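Putative uncharacterized protein (Chaetomium thermophilum, PDB 5IJP) binds inositol hexakisphosphate through the SPX domain of Vtc4, and probably acts as an inositol polyphosphate sensor in phosphate homeostasis. Local coordinates at residues K26-R31 / R48-D53; T139-I144 / T162-K167; K143-H148 / R155-F160. All blocks are in the same frame, centred on the assembly; numbering follows the deposited sequence.

Contact 1 (K26-R31 / R48-D53); sequences KADLKR and REWTED. With IHP (inositol hexakisphosphate), chain C.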
loop_
_atom_site.group_PDB
_atom_site.type_symbol
_atom_site.label_atom_id
_atom_site.label_comp_id
_atom_site.label_asym_id
_atom_site.label_seq_id
_atom_site.Cartn_x
_atom_site.Cartn_y
_atom_site.Cartn_z
ATOM N N LYS A 26 4.745 -11.278 14.028
ATOM C CA LYS A 26 4.387 -11.258 15.453
ATOM C C LYS A 26 4.892 -12.540 16.128
ATOM O O LYS A 26 5.399 -12.481 17.250
ATOM C CB LYS A 26 2.862 -11.139 15.616
ATOM C CG LYS A 26 2.405 -10.602 16.972
ATOM C CD LYS A 26 0.912 -10.844 17.223
ATOM C CE LYS A 26 0.002 -9.870 16.508
ATOM N NZ LYS A 26 -1.431 -10.223 16.684
ATOM N N ALA A 27 4.757 -13.690 15.430
ATOM C CA ALA A 27 5.200 -15.008 15.888
ATOM C C ALA A 27 6.729 -15.092 15.937
ATOM O O ALA A 27 7.273 -15.783 16.800
ATOM C CB ALA A 27 4.646 -16.089 14.973
ATOM N N ASP A 28 7.412 -14.376 15.019
ATOM C CA ASP A 28 8.872 -14.306 14.916
ATOM C C ASP A 28 9.486 -13.581 16.123
ATOM O O ASP A 28 10.602 -13.909 16.528
ATOM C CB ASP A 28 9.282 -13.614 13.605
ATOM C CG ASP A 28 10.738 -13.808 13.239
ATOM O OD1 ASP A 28 11.069 -14.867 12.665
ATOM O OD2 ASP A 28 11.546 -12.896 13.518
ATOM N N LEU A 29 8.745 -12.607 16.696
ATOM C CA LEU A 29 9.152 -11.822 17.867
ATOM C C LEU A 29 9.158 -12.666 19.144
ATOM O O LEU A 29 9.910 -12.367 20.073
ATOM C CB LEU A 29 8.230 -10.603 18.053
ATOM C CG LEU A 29 8.324 -9.495 17.002
ATOM C CD1 LEU A 29 7.130 -8.567 17.084
ATOM C CD2 LEU A 29 9.607 -8.706 17.149
ATOM N N LYS A 30 8.308 -13.707 19.186
ATOM C CA LYS A 30 8.179 -14.633 20.313
ATOM C C LYS A 30 9.264 -15.721 20.257
ATOM O O LYS A 30 9.524 -16.375 21.271
ATOM C CB LYS A 30 6.775 -15.280 20.326
ATOM C CG LYS A 30 5.600 -14.295 20.350
ATOM C CD LYS A 30 5.222 -13.851 21.760
ATOM C CE LYS A 30 4.095 -12.849 21.743
ATOM N NZ LYS A 30 3.747 -12.391 23.113
ATOM N N ARG A 31 9.895 -15.907 19.077
ATOM C CA ARG A 31 10.933 -16.912 18.838
ATOM C C ARG A 31 12.356 -16.405 19.145
ATOM O O ARG A 31 13.223 -16.393 18.265
ATOM C CB ARG A 31 10.823 -17.484 17.410
ATOM C CG ARG A 31 9.668 -18.462 17.222
ATOM C CD ARG A 31 9.571 -18.971 15.795
ATOM N NE ARG A 31 8.962 -17.987 14.896
ATOM C CZ ARG A 31 8.673 -18.214 13.618
ATOM N NH1 ARG A 31 8.930 -19.395 13.069
ATOM N NH2 ARG A 31 8.120 -17.261 12.878
ATOM N N ARG A 48 13.194 -16.544 26.878
ATOM C CA ARG A 48 14.518 -16.287 26.302
ATOM C C ARG A 48 14.680 -14.832 25.846
ATOM O O ARG A 48 13.699 -14.191 25.458
ATOM C CB ARG A 48 14.826 -17.267 25.155
ATOM C CG ARG A 48 15.138 -18.682 25.629
ATOM C CD ARG A 48 15.635 -19.562 24.498
ATOM N NE ARG A 48 15.954 -20.914 24.960
ATOM C CZ ARG A 48 17.161 -21.317 25.348
ATOM N NH1 ARG A 48 18.187 -20.474 25.331
ATOM N NH2 ARG A 48 17.352 -22.565 25.753
ATOM N N GLU A 49 15.920 -14.314 25.916
ATOM C CA GLU A 49 16.276 -12.941 25.548
ATOM C C GLU A 49 16.476 -12.781 24.036
ATOM O O GLU A 49 16.799 -13.753 23.350
ATOM C CB GLU A 49 17.544 -12.512 26.300
ATOM C CG GLU A 49 17.553 -11.054 26.716
ATOM C CD GLU A 49 18.697 -10.690 27.640
ATOM O OE1 GLU A 49 19.829 -10.508 27.140
ATOM O OE2 GLU A 49 18.464 -10.596 28.867
ATOM N N TRP A 50 16.284 -11.550 23.524
ATOM C CA TRP A 50 16.452 -11.215 22.109
ATOM C C TRP A 50 17.931 -10.951 21.817
ATOM O O TRP A 50 18.575 -10.187 22.543
ATOM C CB TRP A 50 15.591 -9.998 21.743
ATOM C CG TRP A 50 15.375 -9.815 20.270
ATOM C CD1 TRP A 50 15.956 -8.879 19.467
ATOM C CD2 TRP A 50 14.484 -10.566 19.434
ATOM N NE1 TRP A 50 15.485 -9.001 18.181
ATOM C CE2 TRP A 50 14.576 -10.025 18.132
ATOM C CE3 TRP A 50 13.597 -11.633 19.663
ATOM C CZ2 TRP A 50 13.831 -10.528 17.058
ATOM C CZ3 TRP A 50 12.864 -12.133 18.597
ATOM C CH2 TRP A 50 12.986 -11.585 17.313
ATOM N N THR A 51 18.470 -11.603 20.769
ATOM C CA THR A 51 19.881 -11.492 20.374
ATOM C C THR A 51 20.084 -10.771 19.037
ATOM O O THR A 51 19.113 -10.368 18.392
ATOM C CB THR A 51 20.548 -12.882 20.346
ATOM O OG1 THR A 51 19.846 -13.737 19.446
ATOM C CG2 THR A 51 20.648 -13.519 21.716
ATOM N N GLU A 52 21.364 -10.621 18.630
ATOM C CA GLU A 52 21.802 -10.019 17.370
ATOM C C GLU A 52 21.363 -10.918 16.201
ATOM O O GLU A 52 20.977 -10.405 15.149
ATOM C CB GLU A 52 23.333 -9.857 17.379
ATOM C CG GLU A 52 23.880 -8.944 16.296
ATOM C CD GLU A 52 25.389 -8.986 16.156
ATOM O OE1 GLU A 52 25.905 -9.967 15.574
ATOM O OE2 GLU A 52 26.055 -8.034 16.621
ATOM N N ASP A 53 21.412 -12.255 16.403
ATOM C CA ASP A 53 21.009 -13.269 15.424
ATOM C C ASP A 53 19.494 -13.255 15.213
ATOM O O ASP A 53 19.039 -13.432 14.083
ATOM C CB ASP A 53 21.479 -14.670 15.854
ATOM C CG ASP A 53 22.980 -14.810 16.042
ATOM O OD1 ASP A 53 23.735 -14.423 15.121
ATOM O OD2 ASP A 53 23.397 -15.348 17.089
HETATM C C1 IHP C . -1.418 -8.228 21.211
HETATM C C2 IHP C . -2.563 -7.270 20.916
HETATM C C3 IHP C . -3.328 -7.664 19.660
HETATM C C4 IHP C . -3.788 -9.115 19.717
HETATM C C5 IHP C . -2.637 -10.069 20.007
HETATM C C6 IHP C . -1.899 -9.671 21.277
HETATM O O11 IHP C . -0.865 -7.878 22.497
HETATM P P1 IHP C . 0.683 -7.756 22.979
HETATM O O21 IHP C . 0.761 -7.033 24.283
HETATM O O31 IHP C . 1.209 -9.191 23.065
HETATM O O41 IHP C . 1.433 -7.033 21.855
HETATM O O12 IHP C . -2.010 -5.951 20.716
HETATM P P2 IHP C . -2.356 -4.606 21.579
HETATM O O22 IHP C . -1.314 -4.548 22.698
HETATM O O32 IHP C . -3.760 -4.633 22.097
HETATM O O42 IHP C . -2.100 -3.428 20.635
HETATM O O13 IHP C . -2.473 -7.481 18.510
HETATM P P3 IHP C . -2.557 -6.409 17.308
HETATM O O23 IHP C . -2.997 -7.087 16.060
HETATM O O33 IHP C . -3.512 -5.293 17.746
HETATM O O43 IHP C . -1.159 -5.808 17.196
HETATM O O14 IHP C . -4.358 -9.463 18.437
HETATM P P4 IHP C . -5.966 -9.450 18.048
HETATM O O24 IHP C . -6.039 -8.956 16.600
HETATM O O34 IHP C . -6.548 -10.813 18.221
HETATM O O44 IHP C . -6.646 -8.399 18.937
HETATM O O15 IHP C . -3.189 -11.389 20.202
HETATM P P5 IHP C . -3.067 -12.740 19.354
HETATM O O25 IHP C . -1.733 -12.681 18.597
HETATM O O35 IHP C . -4.201 -12.698 18.325
HETATM O O45 IHP C . -3.159 -13.921 20.263
HETATM O O16 IHP C . -0.738 -10.521 21.406
HETATM P P6 IHP C . -0.478 -11.958 22.058
HETATM O O26 IHP C . -1.830 -12.478 22.569
HETATM O O36 IHP C . 0.547 -11.854 23.139
HETATM O O46 IHP C . -0.029 -12.862 20.906
#

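Contact 2 (T139-I144 / T162-K167); sequences TGFYKI and TRLKAK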
loop_
_atom_site.group_PDB
_atom_site.type_symbol
_atom_site.label_atom_id
_atom_site.label_comp_id
_atom_site.label_asym_id
_atom_site.label_seq_id
_atom_site.Cartn_x
_atom_site.Cartn_y
_atom_site.Cartn_z
ATOM N N THR A 139 0.230 1.071 8.040
ATOM C CA THR A 139 -0.184 0.903 9.437
ATOM C C THR A 139 0.371 -0.428 9.978
ATOM O O THR A 139 0.811 -0.481 11.127
ATOM C CB THR A 139 -1.720 1.007 9.554
ATOM O OG1 THR A 139 -2.169 2.180 8.870
ATOM C CG2 THR A 139 -2.206 1.046 11.000
ATOM N N GLY A 140 0.369 -1.461 9.128
ATOM C CA GLY A 140 0.869 -2.799 9.430
ATOM C C GLY A 140 2.329 -2.830 9.823
ATOM O O GLY A 140 2.678 -3.431 10.844
ATOM N N PHE A 141 3.190 -2.166 9.024
ATOM C CA PHE A 141 4.624 -2.071 9.299
ATOM C C PHE A 141 4.889 -1.163 10.499
ATOM O O PHE A 141 5.711 -1.509 11.344
ATOM C CB PHE A 141 5.409 -1.601 8.066
ATOM C CG PHE A 141 5.484 -2.610 6.944
ATOM C CD1 PHE A 141 6.381 -3.671 6.998
ATOM C CD2 PHE A 141 4.683 -2.481 5.818
ATOM C CE1 PHE A 141 6.452 -4.600 5.957
ATOM C CE2 PHE A 141 4.751 -3.412 4.779
ATOM C CZ PHE A 141 5.635 -4.464 4.855
ATOM N N TYR A 142 4.157 -0.034 10.595
ATOM C CA TYR A 142 4.253 0.946 11.683
ATOM C C TYR A 142 3.942 0.306 13.044
ATOM O O TYR A 142 4.642 0.579 14.021
ATOM C CB TYR A 142 3.294 2.119 11.423
ATOM C CG TYR A 142 3.800 3.455 11.916
ATOM C CD1 TYR A 142 4.477 4.323 11.065
ATOM C CD2 TYR A 142 3.579 3.865 13.227
ATOM C CE1 TYR A 142 4.939 5.561 11.512
ATOM C CE2 TYR A 142 4.041 5.097 13.688
ATOM C CZ TYR A 142 4.719 5.944 12.826
ATOM O OH TYR A 142 5.172 7.161 13.276
ATOM N N LYS A 143 2.904 -0.556 13.093
ATOM C CA LYS A 143 2.472 -1.252 14.305
ATOM C C LYS A 143 3.420 -2.379 14.712
ATOM O O LYS A 143 3.693 -2.524 15.904
ATOM C CB LYS A 143 1.039 -1.782 14.152
ATOM C CG LYS A 143 0.063 -1.216 15.173
ATOM C CD LYS A 143 -0.886 -0.201 14.551
ATOM C CE LYS A 143 -1.898 0.308 15.545
ATOM N NZ LYS A 143 -2.879 1.224 14.909
ATOM N N ILE A 144 3.912 -3.177 13.736
ATOM C CA ILE A 144 4.814 -4.304 14.003
ATOM C C ILE A 144 6.225 -3.821 14.416
ATOM O O ILE A 144 6.868 -4.490 15.229
ATOM C CB ILE A 144 4.825 -5.352 12.845
ATOM C CG1 ILE A 144 5.233 -6.755 13.343
ATOM C CG2 ILE A 144 5.649 -4.921 11.629
ATOM C CD1 ILE A 144 4.075 -7.632 13.815
ATOM N N THR A 162 11.909 6.455 8.009
ATOM C CA THR A 162 12.241 7.147 6.763
ATOM C C THR A 162 12.177 6.183 5.565
ATOM O O THR A 162 11.952 6.638 4.443
ATOM C CB THR A 162 13.568 7.931 6.877
ATOM O OG1 THR A 162 13.748 8.719 5.700
ATOM C CG2 THR A 162 14.789 7.033 7.103
ATOM N N ARG A 163 12.357 4.863 5.810
ATOM C CA ARG A 163 12.280 3.813 4.787
ATOM C C ARG A 163 10.840 3.664 4.285
ATOM O O ARG A 163 10.628 3.453 3.089
ATOM C CB ARG A 163 12.804 2.470 5.329
ATOM C CG ARG A 163 14.310 2.287 5.172
ATOM C CD ARG A 163 14.667 1.436 3.967
ATOM N NE ARG A 163 16.104 1.463 3.690
ATOM C CZ ARG A 163 16.692 2.293 2.832
ATOM N NH1 ARG A 163 15.970 3.177 2.152
ATOM N NH2 ARG A 163 18.003 2.246 2.646
ATOM N N LEU A 164 9.858 3.796 5.201
ATOM C CA LEU A 164 8.429 3.730 4.894
ATOM C C LEU A 164 7.938 5.048 4.289
ATOM O O LEU A 164 7.033 5.035 3.453
ATOM C CB LEU A 164 7.617 3.379 6.152
ATOM C CG LEU A 164 7.574 1.899 6.538
ATOM C CD1 LEU A 164 7.356 1.732 8.026
ATOM C CD2 LEU A 164 6.498 1.154 5.759
ATOM N N LYS A 165 8.544 6.179 4.709
ATOM C CA LYS A 165 8.219 7.522 4.223
ATOM C C LYS A 165 8.920 7.847 2.892
ATOM O O LYS A 165 8.602 8.868 2.273
ATOM C CB LYS A 165 8.545 8.581 5.290
ATOM N N ALA A 166 9.863 6.978 2.453
ATOM C CA ALA A 166 10.609 7.125 1.199
ATOM C C ALA A 166 9.667 7.015 0.001
ATOM O O ALA A 166 8.856 6.087 -0.066
ATOM C CB ALA A 166 11.702 6.069 1.108
ATOM N N LYS A 167 9.753 7.987 -0.921
ATOM C CA LYS A 167 8.901 8.047 -2.105
ATOM C C LYS A 167 9.530 7.356 -3.321
ATOM O O LYS A 167 10.676 7.662 -3.665
ATOM C CB LYS A 167 8.525 9.502 -2.431
#

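Contact 3 (K143-H148 / R155-F160); sequences KIIKKH and RLKPVF. With IHP (inositol hexakisphosphate), chain C.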
loop_
_atom_site.group_PDB
_atom_site.type_symbol
_atom_site.label_atom_id
_atom_site.label_comp_id
_atom_site.label_asym_id
_atom_site.label_seq_id
_atom_site.Cartn_x
_atom_site.Cartn_y
_atom_site.Cartn_z
ATOM N N LYS A 143 2.904 -0.556 13.093
ATOM C CA LYS A 143 2.472 -1.252 14.305
ATOM C C LYS A 143 3.420 -2.379 14.712
ATOM O O LYS A 143 3.693 -2.524 15.904
ATOM C CB LYS A 143 1.039 -1.782 14.152
ATOM C CG LYS A 143 0.063 -1.216 15.173
ATOM C CD LYS A 143 -0.886 -0.201 14.551
ATOM C CE LYS A 143 -1.898 0.308 15.545
ATOM N NZ LYS A 143 -2.879 1.224 14.909
ATOM N N ILE A 144 3.912 -3.177 13.736
ATOM C CA ILE A 144 4.814 -4.304 14.003
ATOM C C ILE A 144 6.225 -3.821 14.416
ATOM O O ILE A 144 6.868 -4.490 15.229
ATOM C CB ILE A 144 4.825 -5.352 12.845
ATOM C CG1 ILE A 144 5.233 -6.755 13.343
ATOM C CG2 ILE A 144 5.649 -4.921 11.629
ATOM C CD1 ILE A 144 4.075 -7.632 13.815
ATOM N N ILE A 145 6.684 -2.658 13.891
ATOM C CA ILE A 145 7.985 -2.070 14.237
ATOM C C ILE A 145 7.947 -1.549 15.686
ATOM O O ILE A 145 8.898 -1.783 16.435
ATOM C CB ILE A 145 8.469 -1.028 13.180
ATOM C CG1 ILE A 145 8.993 -1.754 11.920
ATOM C CG2 ILE A 145 9.543 -0.072 13.739
ATOM C CD1 ILE A 145 8.880 -0.980 10.601
ATOM N N LYS A 146 6.827 -0.907 16.091
ATOM C CA LYS A 146 6.643 -0.412 17.460
ATOM C C LYS A 146 6.472 -1.583 18.438
ATOM O O LYS A 146 6.885 -1.472 19.594
ATOM C CB LYS A 146 5.461 0.561 17.559
ATOM C CG LYS A 146 5.666 1.619 18.637
ATOM C CD LYS A 146 4.357 2.145 19.197
ATOM C CE LYS A 146 4.605 3.089 20.348
ATOM N NZ LYS A 146 3.355 3.400 21.087
ATOM N N LYS A 147 5.884 -2.706 17.963
ATOM C CA LYS A 147 5.686 -3.937 18.735
ATOM C C LYS A 147 7.051 -4.575 19.026
ATOM O O LYS A 147 7.257 -5.095 20.122
ATOM C CB LYS A 147 4.786 -4.919 17.964
ATOM C CG LYS A 147 4.226 -6.061 18.812
ATOM C CD LYS A 147 3.518 -7.114 17.960
ATOM C CE LYS A 147 2.028 -6.889 17.820
ATOM N NZ LYS A 147 1.287 -7.275 19.051
ATOM N N HIS A 148 7.980 -4.512 18.043
ATOM C CA HIS A 148 9.353 -5.017 18.136
ATOM C C HIS A 148 10.131 -4.219 19.190
ATOM O O HIS A 148 10.793 -4.816 20.038
ATOM C CB HIS A 148 10.042 -4.943 16.755
ATOM C CG HIS A 148 11.517 -5.214 16.780
ATOM N ND1 HIS A 148 12.435 -4.188 16.902
ATOM C CD2 HIS A 148 12.185 -6.387 16.690
ATOM C CE1 HIS A 148 13.623 -4.767 16.895
ATOM N NE2 HIS A 148 13.523 -6.088 16.763
ATOM N N ARG A 155 15.540 -1.157 19.248
ATOM C CA ARG A 155 14.789 -0.196 18.440
ATOM C C ARG A 155 15.087 -0.298 16.945
ATOM O O ARG A 155 16.252 -0.277 16.544
ATOM C CB ARG A 155 14.984 1.237 18.957
ATOM C CG ARG A 155 13.947 1.639 19.998
ATOM C CD ARG A 155 14.461 2.723 20.924
ATOM N NE ARG A 155 15.196 2.165 22.061
ATOM C CZ ARG A 155 14.659 1.902 23.249
ATOM N NH1 ARG A 155 13.374 2.149 23.475
ATOM N NH2 ARG A 155 15.403 1.394 24.221
ATOM N N LEU A 156 14.020 -0.423 16.130
ATOM C CA LEU A 156 14.090 -0.508 14.669
ATOM C C LEU A 156 13.513 0.730 13.977
ATOM O O LEU A 156 13.763 0.940 12.788
ATOM C CB LEU A 156 13.408 -1.782 14.138
ATOM C CG LEU A 156 14.309 -2.987 13.852
ATOM C CD1 LEU A 156 13.498 -4.151 13.318
ATOM C CD2 LEU A 156 15.424 -2.649 12.868
ATOM N N LYS A 157 12.760 1.551 14.731
ATOM C CA LYS A 157 12.106 2.774 14.267
ATOM C C LYS A 157 13.060 3.853 13.685
ATOM O O LYS A 157 12.669 4.424 12.668
ATOM C CB LYS A 157 11.223 3.374 15.376
ATOM C CG LYS A 157 10.049 4.203 14.854
ATOM C CD LYS A 157 9.038 4.558 15.951
ATOM C CE LYS A 157 7.988 3.491 16.190
ATOM N NZ LYS A 157 7.011 3.399 15.071
ATOM N N PRO A 158 14.273 4.158 14.246
ATOM C CA PRO A 158 15.105 5.234 13.664
ATOM C C PRO A 158 15.356 5.197 12.150
ATOM O O PRO A 158 15.292 6.256 11.525
ATOM C CB PRO A 158 16.417 5.125 14.441
ATOM C CG PRO A 158 16.016 4.595 15.754
ATOM C CD PRO A 158 14.907 3.622 15.472
ATOM N N VAL A 159 15.629 4.015 11.558
ATOM C CA VAL A 159 15.883 3.940 10.110
ATOM C C VAL A 159 14.642 3.494 9.318
ATOM O O VAL A 159 14.525 3.841 8.142
ATOM C CB VAL A 159 17.147 3.125 9.703
ATOM C CG1 VAL A 159 18.413 3.695 10.338
ATOM C CG2 VAL A 159 17.000 1.632 9.995
ATOM N N PHE A 160 13.728 2.733 9.948
ATOM C CA PHE A 160 12.529 2.242 9.272
ATOM C C PHE A 160 11.417 3.295 9.130
ATOM O O PHE A 160 10.514 3.092 8.314
ATOM C CB PHE A 160 12.006 0.955 9.922
ATOM C CG PHE A 160 12.618 -0.299 9.339
ATOM C CD1 PHE A 160 13.713 -0.904 9.944
ATOM C CD2 PHE A 160 12.111 -0.863 8.174
ATOM C CE1 PHE A 160 14.287 -2.056 9.397
ATOM C CE2 PHE A 160 12.687 -2.014 7.625
ATOM C CZ PHE A 160 13.770 -2.604 8.242
HETATM C C1 IHP C . -1.418 -8.228 21.211
HETATM C C2 IHP C . -2.563 -7.270 20.916
HETATM C C3 IHP C . -3.328 -7.664 19.660
HETATM C C4 IHP C . -3.788 -9.115 19.717
HETATM C C5 IHP C . -2.637 -10.069 20.007
HETATM C C6 IHP C . -1.899 -9.671 21.277
HETATM O O11 IHP C . -0.865 -7.878 22.497
HETATM P P1 IHP C . 0.683 -7.756 22.979
HETATM O O21 IHP C . 0.761 -7.033 24.283
HETATM O O31 IHP C . 1.209 -9.191 23.065
HETATM O O41 IHP C . 1.433 -7.033 21.855
HETATM O O12 IHP C . -2.010 -5.951 20.716
HETATM P P2 IHP C . -2.356 -4.606 21.579
HETATM O O22 IHP C . -1.314 -4.548 22.698
HETATM O O32 IHP C . -3.760 -4.633 22.097
HETATM O O42 IHP C . -2.100 -3.428 20.635
HETATM O O13 IHP C . -2.473 -7.481 18.510
HETATM P P3 IHP C . -2.557 -6.409 17.308
HETATM O O23 IHP C . -2.997 -7.087 16.060
HETATM O O33 IHP C . -3.512 -5.293 17.746
HETATM O O43 IHP C . -1.159 -5.808 17.196
HETATM O O14 IHP C . -4.358 -9.463 18.437
HETATM P P4 IHP C . -5.966 -9.450 18.048
HETATM O O24 IHP C . -6.039 -8.956 16.600
HETATM O O34 IHP C . -6.548 -10.813 18.221
HETATM O O44 IHP C . -6.646 -8.399 18.937
HETATM O O15 IHP C . -3.189 -11.389 20.202
HETATM P P5 IHP C . -3.067 -12.740 19.354
HETATM O O25 IHP C . -1.733 -12.681 18.597
HETATM O O35 IHP C . -4.201 -12.698 18.325
HETATM O O45 IHP C . -3.159 -13.921 20.263
HETATM O O16 IHP C . -0.738 -10.521 21.406
HETATM P P6 IHP C . -0.478 -11.958 22.058
HETATM O O26 IHP C . -1.830 -12.478 22.569
HETATM O O36 IHP C . 0.547 -11.854 23.139
HETATM O O46 IHP C . -0.029 -12.862 20.906
#

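Contact 1 (K26-R31 / R48-D53)
Trp50 pushes the six-membered end of its indole against the C-terminal part of helix 22-30, where backbone carbonyl oxygens lie next to it. From CB, with CG anti to the backbone N (chi1 -163°), the side chain reaches across to that helix. Trp50 CE3 is 3.8 Å from Leu29 O, and Trp50 CZ3 comes closer to the same oxygen, at 3.3 Å. Trp50 CH2 lies 3.4 Å from Asp28 O, which sits at the ring edge near its plane; Leu29 O approaches obliquely. Trp50 CH2 also comes within 4.4 Å of Leu29 CD2. The indole NE1 is hydrogen-bonded to Glu55 OE1. No hydrogen bond crosses between the segments.

In the SPX fold, this packs the approach to the long helix 52-97 against the end of helix 22-30; Thr51 is the N-cap of helix 52-97, and Arg57 on it pairs with Asp28 OD1. The same short helix carries two ligand lysines. Lys26, bent at chi3 (-78°), brings NZ to 3.1 Å from O25 of inositol hexakisphosphate, with a weak second bond to O13. Lys30 NZ donates to phosphate oxygen O36 over 3.2 Å.

Contact 2 (T139-I144 / T162-K167)
Leu164 meets Phe141 through both of its methyl groups, and this apolar pair carries the contact between helix 110-151 and helix 157-165. The evidence is a set of carbon-carbon approaches centred on the root of the phenylalanine. Leu164 CD2 is 3.8 Å from Phe141 CB, and Leu164 CD1 is 3.9 Å from the same atom, so the fork of the leucine is seated on the methylene. Leu164 CD2 also comes within 4.1 Å of Phe141 CD2, obliquely to the ring. Phe141 has CG anti to its carbonyl carbon (chi1 -70°); its CB bond faces helix 157-165, but the ring swings off toward Leu66 and Val69 of helix 52-97 and Ile20.

Contacts with the backbone are slighter: Leu164 CD1 comes 4.5 Å from Tyr142 N. The nearest CA pair, Phe141 with Leu164, is 8.2 Å apart, and the two segments together bury 112 Å².

Polar and charged interactions do not cross this contact. Tyr142, at its edge, instead forms a cation-pi pair with Lys157 on an earlier turn of helix 157-165. Leu66, Tyr138 and Ile145 also touch Leu164, which lies against the long helices of the SPX bundle.

With neither hydrogen bond nor salt bridge between them, segments 139-144 and 162-167 are joined by carbon packing alone, and the more directional interaction between the same two helices comes from the cation-pi pair of Tyr142 and Lys157 nearby.

Contact 3 (K143-H148 / R155-F160)
His148 lies under Leu156, whose CD1 stands over one face of the imidazole, 3.8 Å from the ring centroid and 17° off the ring normal, a CH-pi contact. The leucine crosses the histidine at about a right angle, and its CG is 3.6 Å from His148 CE1. The ring edge is held too, since NE2 is hydrogen-bonded to Glu55.

One turn back, Ile145 uses two branches. Ile145 CG2, anti to the backbone N, meets the start of helix 157-165 at Lys157 N, 3.7 Å away, while Ile145 CD1 at the other end touches Phe160 CB at 3.7 Å. At the outer side, Lys157 is bent at chi3 and chi4, folding its CE to 3.9 Å from Lys146 CG; its ammonium end makes a cation-pi contact with Tyr142.

Lys147 points to the ligand, its NZ 2.8 Å from O41 of inositol hexakisphosphate and in a weaker bond with O43. The contact as a whole packs helix 157-165 onto the final turns of helix 110-151. Helix 52-97 supplies Leu62, which touches both Ile145 and Phe160, and Phe58, whose ring is nearly parallel to that of His148; helix 22-30 adds Leu29 beside the histidine.

In the fold
Contacts 1 and 3 both touch inositol hexakisphosphate, while contact 2 continues the packing of helix 157-165 on helix 110-151 away from it. Contacts 2 and 3 have centres about 9 Å apart; Leu164 CD1 and Ile145 CD1, 4.0 Å apart, join their apolar cores. Contact 1, about 14 Å from contact 3 between centres, meets it at Leu29 CD2 and His148 CD2, 3.5 Å apart. Both of these supply ligand lysines, Lys26 and Lys30 from one and Lys147 from the other, with Lys26 CG 3.8 Å from Lys147 CD. Contact 2 stands back, the Tyr142 side chain being about 11 Å from the ligand.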